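Local structure of probable ribose-5-phosphate isomerase B (Mycoplasma genitalium, 6MU0) at residues A[121-125]-A[126-130]; A[29-32]-A[33-37]. The protein probably catalyses the interconversion of ribulose 5-phosphate and ribose 5-phosphate in the non-oxidative stage of the pentose phosphate pathway. All coordinates share one frame; numbering follows the deposited sequence. Where two conformers were deposited one is given.

The two contacts sit at opposite kinds of helix end on neighbouring helices that pack against each other in an alpha/beta fold built round a five-stranded parallel sheet. Contact 1 is the start of helix 125-137; contact 2 is the finish of helix 22-34. Their centres lie about 17 Å apart, yet they touch: I129 CG2 of contact 1 packs 3.8 Å from H31 NE2 of contact 2. Further along the same interface, D125 and N128 rest on L24. Only contact 1 reaches the ligand, through R121, whose guanidinium is hydrogen-bonded to the phosphate end of ribulose-5-phosphate; contact 2 is remote from the pocket.

Contact 1: A[121-125]-A[126-130]; sequences RFVTD and SENIK. With 5RP (ribulose-5-phosphate), chain B.
V123, T124 and D125 meet E127, N128 and I129 round the first turn of helix 125-137, with T124 as the N-cap residue. Just upstream, R121 turns to the ligand pocket. Its chain, extended from CG to NE, brings the guanidinium to the phosphate end of ribulose-5-phosphate, where NH2 donates to the phosphate oxygen O11 over 2.9 Å. R121 NH1 donates to the ester oxygen O8 of the ligand over 3.1 Å, and O8 lies in the guanidinium plane, so two nitrogens of one flat group grip adjoining oxygens of the ligand. V123 returns to the helix: V123 CG1 crosses N128 obliquely, 3.4 Å from its OD1, and also touches CB and CG of E127. A water donates to V123 O and to D125 OD1 and accepts from N128 ND2, 3.0 Å away. ND2 has a second partner in S119 O, and the two bonds together would hold the amide in its rotation. T124 OG1 stands between its own backbone N and carbonyl carbon (chi1 65°), the position from which it can accept from E127 N at 3.1 Å and 162°, occupying an N-H that the helix itself cannot pair. T124 O then begins the helical ladder by accepting from N128 N at 2.9 Å. D125 O supplies the next rung, receiving I129 N at 2.9 Å with I129 CG1 alongside the same oxygen.

Contact 2: A[29-32]-A[33-37]; sequences SEHL and KTKQF
A Schellman motif ends helix 22-34 within the beta-alpha-beta unit that leads from strand 12-16 to strand 38-41. Its evidence is a pair of backbone bonds, F37 N to L32 O at 3.1 Å and Q36 N to K33 O at 2.9 Å, together with the positive phi of Q36 (75°), the C-prime residue. Before the reversal the helix runs regularly, K33 N donating to S29 O and T34 N to E30 O, while K35 N to H31 O is stretched to 3.3 Å as K35 leaves helical geometry. The motif brings F37 back against L32: the ring presents its CD2 edge to L32 O, which lies in the ring plane, and L32 CD2 approaches F37 CD2 at 3.9 Å. Both side chains also pack on I13, so the turn is seated on the sheet. On the flank facing helix 125-137, the H31 ring swings out with CG anti to the backbone N (chi1 170°), and K35 CE lies obliquely against the CE1-NE2 side of the H31 ring, 3.3 Å from each of these two atoms. H31 NE2 is hydrogen-bonded to D133 OD1, which helps set the rotation of the ring. The aliphatic part of K33 runs past S29 O, and its NZ, after a bend at the last torsion, bonds to V39 O. On the outer side, a water donates to E30 OE1 and accepts from T34 OG1, bridging one turn. Q36 NE2 folds back to donate to T34 O at 3.2 Å, from above the carbonyl plane.

Contact 1: A[121-125]-A[126-130]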
loop_
_atom_site.group_PDB
_atom_site.type_symbol
_atom_site.label_atom_id
_atom_site.label_comp_id
_atom_site.label_asym_id
_atom_site.label_seq_id
_atom_site.Cartn_x
_atom_site.Cartn_y
_atom_site.Cartn_z
ATOM N N ARG A 121 5.458 13.656 3.744
ATOM C CA ARG A 121 6.220 14.892 3.880
ATOM C C ARG A 121 6.626 15.517 2.553
ATOM O O ARG A 121 6.995 16.696 2.540
ATOM C CB ARG A 121 7.476 14.655 4.725
ATOM C CG ARG A 121 7.191 14.544 6.203
ATOM C CD ARG A 121 8.441 14.191 6.997
ATOM N NE ARG A 121 8.199 14.309 8.430
ATOM C CZ ARG A 121 8.820 13.614 9.372
ATOM N NH1 ARG A 121 9.718 12.689 9.048
ATOM N NH2 ARG A 121 8.528 13.850 10.643
ATOM N N PHE A 122 6.573 14.767 1.448
ATOM C CA PHE A 122 7.128 15.223 0.182
ATOM C C PHE A 122 6.127 15.213 -0.959
ATOM O O PHE A 122 6.481 15.604 -2.079
ATOM C CB PHE A 122 8.371 14.398 -0.175
ATOM C CG PHE A 122 9.513 14.658 0.749
ATOM C CD1 PHE A 122 10.388 15.707 0.502
ATOM C CD2 PHE A 122 9.692 13.896 1.897
ATOM C CE1 PHE A 122 11.428 15.976 1.360
ATOM C CE2 PHE A 122 10.735 14.173 2.767
ATOM C CZ PHE A 122 11.602 15.217 2.496
ATOM N N VAL A 123 4.894 14.792 -0.703
ATOM C CA VAL A 123 3.850 14.685 -1.712
ATOM C C VAL A 123 2.591 15.293 -1.112
ATOM O O VAL A 123 2.309 15.095 0.074
ATOM C CB VAL A 123 3.639 13.208 -2.115
ATOM C CG1 VAL A 123 2.491 13.060 -3.103
ATOM C CG2 VAL A 123 4.922 12.627 -2.706
ATOM N N THR A 124 1.863 16.074 -1.909
ATOM C CA THR A 124 0.683 16.754 -1.389
ATOM C C THR A 124 -0.465 15.764 -1.201
ATOM O O THR A 124 -0.490 14.678 -1.788
ATOM C CB THR A 124 0.223 17.854 -2.348
ATOM O OG1 THR A 124 -0.199 17.256 -3.578
ATOM C CG2 THR A 124 1.340 18.857 -2.612
ATOM N N ASP A 125 -1.436 16.164 -0.374
ATOM C CA ASP A 125 -2.637 15.348 -0.201
ATOM C C ASP A 125 -3.322 15.095 -1.534
ATOM O O ASP A 125 -3.760 13.974 -1.813
ATOM C CB ASP A 125 -3.633 16.058 0.712
ATOM C CG ASP A 125 -3.141 16.201 2.129
ATOM O OD1 ASP A 125 -2.112 15.591 2.493
ATOM O OD2 ASP A 125 -3.800 16.938 2.891
ATOM N N SER A 126 -3.450 16.138 -2.357
ATOM C CA SER A 126 -4.119 15.991 -3.642
ATOM C C SER A 126 -3.414 14.966 -4.517
ATOM O O SER A 126 -4.060 14.106 -5.126
ATOM C CB SER A 126 -4.187 17.337 -4.352
ATOM O OG SER A 126 -4.764 17.150 -5.628
ATOM N N GLU A 127 -2.085 15.049 -4.607
ATOM C CA GLU A 127 -1.349 14.101 -5.437
ATOM C C GLU A 127 -1.466 12.685 -4.888
ATOM O O GLU A 127 -1.599 11.722 -5.655
ATOM C CB GLU A 127 0.118 14.512 -5.552
ATOM C CG GLU A 127 0.943 13.626 -6.479
ATOM C CD GLU A 127 0.783 13.979 -7.942
ATOM O OE1 GLU A 127 0.029 14.922 -8.256
ATOM O OE2 GLU A 127 1.425 13.313 -8.780
ATOM N N ASN A 128 -1.424 12.539 -3.559
ATOM C CA ASN A 128 -1.575 11.212 -2.969
ATOM C C ASN A 128 -2.944 10.605 -3.273
ATOM O O ASN A 128 -3.044 9.405 -3.539
ATOM C CB ASN A 128 -1.262 11.258 -1.476
ATOM C CG ASN A 128 0.218 11.080 -1.206
ATOM O OD1 ASN A 128 0.871 10.278 -1.874
ATOM N ND2 ASN A 128 0.756 11.828 -0.239
ATOM N N ILE A 129 -4.013 11.407 -3.242
ATOM C CA ILE A 129 -5.324 10.879 -3.626
ATOM C C ILE A 129 -5.312 10.409 -5.076
ATOM O O ILE A 129 -5.870 9.356 -5.411
ATOM C CB ILE A 129 -6.420 11.929 -3.372
ATOM C CG1 ILE A 129 -6.691 12.070 -1.872
ATOM C CG2 ILE A 129 -7.700 11.570 -4.121
ATOM C CD1 ILE A 129 -7.396 10.868 -1.254
ATOM N N LYS A 130 -4.687 11.187 -5.963
ATOM C CA LYS A 130 -4.619 10.786 -7.368
ATOM C C LYS A 130 -3.829 9.495 -7.540
ATOM O O LYS A 130 -4.181 8.645 -8.369
ATOM C CB LYS A 130 -3.985 11.897 -8.199
ATOM C CG LYS A 130 -4.819 13.154 -8.246
ATOM C CD LYS A 130 -4.044 14.311 -8.843
ATOM C CE LYS A 130 -4.779 15.616 -8.626
ATOM N NZ LYS A 130 -3.954 16.760 -9.094
HETATM C C2 5RP B . 10.612 6.431 7.280
HETATM C C3 5RP B . 10.015 7.807 7.498
HETATM C C5 5RP B . 9.470 8.125 8.899
HETATM O O13 5RP B . 8.163 8.659 8.817
HETATM C C6 5RP B . 10.455 9.151 9.464
HETATM O O14 5RP B . 11.749 8.554 9.510
HETATM C C7 5RP B . 10.053 9.642 10.838
HETATM O O8 5RP B . 10.893 10.763 11.165
HETATM P P9 5RP B . 10.737 11.471 12.597
HETATM O O12 5RP B . 11.748 12.582 12.588
HETATM O O11 5RP B . 9.300 11.969 12.692
HETATM O O10 5RP B . 11.004 10.424 13.661
HETATM O O4 5RP B . 10.002 8.662 6.638
HETATM O O1 5RP B . 11.077 6.293 5.942
HETATM O O HOH W 1 0.134 14.097 1.676
#

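Contact 2: A[29-32]-A[33-37]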
loop_
_atom_site.group_PDB
_atom_site.type_symbol
_atom_site.label_atom_id
_atom_site.label_comp_id
_atom_site.label_asym_id
_atom_site.label_seq_id
_atom_site.Cartn_x
_atom_site.Cartn_y
_atom_site.Cartn_z
ATOM N N SER A 29 -8.860 7.240 3.719
ATOM C CA SER A 29 -9.829 6.261 4.198
ATOM C C SER A 29 -11.256 6.705 3.898
ATOM O O SER A 29 -12.062 5.931 3.370
ATOM C CB SER A 29 -9.630 6.024 5.692
ATOM O OG SER A 29 -10.596 5.118 6.179
ATOM N N GLU A 30 -11.583 7.955 4.220
ATOM C CA GLU A 30 -12.942 8.434 3.988
ATOM C C GLU A 30 -13.247 8.569 2.498
ATOM O O GLU A 30 -14.374 8.298 2.063
ATOM C CB GLU A 30 -13.176 9.740 4.746
ATOM C CG GLU A 30 -13.116 9.576 6.260
ATOM C CD GLU A 30 -14.237 8.706 6.835
ATOM O OE1 GLU A 30 -15.329 8.620 6.231
ATOM O OE2 GLU A 30 -14.027 8.122 7.921
ATOM N N HIS A 31 -12.257 8.988 1.705
ATOM C CA HIS A 31 -12.414 9.037 0.253
ATOM C C HIS A 31 -12.802 7.669 -0.302
ATOM O O HIS A 31 -13.745 7.540 -1.098
ATOM C CB HIS A 31 -11.085 9.523 -0.331
ATOM C CG HIS A 31 -10.974 9.425 -1.817
ATOM N ND1 HIS A 31 -11.571 10.324 -2.673
ATOM C CD2 HIS A 31 -10.273 8.569 -2.595
ATOM C CE1 HIS A 31 -11.264 10.004 -3.917
ATOM N NE2 HIS A 31 -10.476 8.945 -3.898
ATOM N N LEU A 32 -12.088 6.627 0.120
ATOM C CA LEU A 32 -12.350 5.288 -0.395
ATOM C C LEU A 32 -13.649 4.713 0.157
ATOM O O LEU A 32 -14.362 3.988 -0.550
ATOM C CB LEU A 32 -11.164 4.379 -0.087
ATOM C CG LEU A 32 -9.873 4.776 -0.802
ATOM C CD1 LEU A 32 -8.764 3.822 -0.403
ATOM C CD2 LEU A 32 -10.065 4.778 -2.318
ATOM N N LYS A 33 -13.984 5.021 1.412
ATOM C CA LYS A 33 -15.272 4.573 1.938
ATOM C C LYS A 33 -16.430 5.160 1.138
ATOM O O LYS A 33 -17.414 4.469 0.850
ATOM C CB LYS A 33 -15.392 4.911 3.422
ATOM C CG LYS A 33 -14.551 3.999 4.309
ATOM C CD LYS A 33 -14.715 4.338 5.782
ATOM C CE LYS A 33 -14.028 3.308 6.675
ATOM N NZ LYS A 33 -14.680 1.962 6.571
ATOM N N THR A 34 -16.328 6.433 0.758
ATOM C CA THR A 34 -17.378 7.038 -0.055
ATOM C C THR A 34 -17.519 6.336 -1.398
ATOM O O THR A 34 -18.631 6.219 -1.927
ATOM C CB THR A 34 -17.078 8.523 -0.235
ATOM O OG1 THR A 34 -17.088 9.160 1.049
ATOM C CG2 THR A 34 -18.111 9.187 -1.135
ATOM N N LYS A 35 -16.415 5.841 -1.950
ATOM C CA LYS A 35 -16.422 5.087 -3.195
ATOM C C LYS A 35 -16.834 3.637 -3.008
ATOM O O LYS A 35 -16.742 2.855 -3.963
ATOM C CB LYS A 35 -15.050 5.156 -3.859
ATOM C CG LYS A 35 -14.677 6.541 -4.296
ATOM C CD LYS A 35 -13.392 6.512 -5.072
ATOM C CE LYS A 35 -13.109 7.869 -5.644
ATOM N NZ LYS A 35 -14.280 8.402 -6.386
ATOM N N GLN A 36 -17.270 3.267 -1.805
ATOM C CA GLN A 36 -17.835 1.959 -1.491
ATOM C C GLN A 36 -16.787 0.860 -1.410
ATOM O O GLN A 36 -17.119 -0.321 -1.546
ATOM C CB GLN A 36 -18.987 1.556 -2.422
ATOM C CG GLN A 36 -20.078 2.607 -2.545
ATOM C CD GLN A 36 -20.794 2.866 -1.235
ATOM O OE1 GLN A 36 -21.549 2.023 -0.751
ATOM N NE2 GLN A 36 -20.559 4.036 -0.653
ATOM N N PHE A 37 -15.523 1.216 -1.200
ATOM C CA PHE A 37 -14.538 0.203 -0.876
ATOM C C PHE A 37 -14.688 -0.211 0.584
ATOM O O PHE A 37 -15.230 0.528 1.414
ATOM C CB PHE A 37 -13.121 0.736 -1.083
ATOM C CG PHE A 37 -12.746 0.934 -2.525
ATOM C CD1 PHE A 37 -12.235 -0.117 -3.271
ATOM C CD2 PHE A 37 -12.878 2.176 -3.129
ATOM C CE1 PHE A 37 -11.882 0.060 -4.595
ATOM C CE2 PHE A 37 -12.523 2.356 -4.458
ATOM C CZ PHE A 37 -12.024 1.299 -5.187
HETATM O O HOH W 2 -16.608 8.632 3.800
#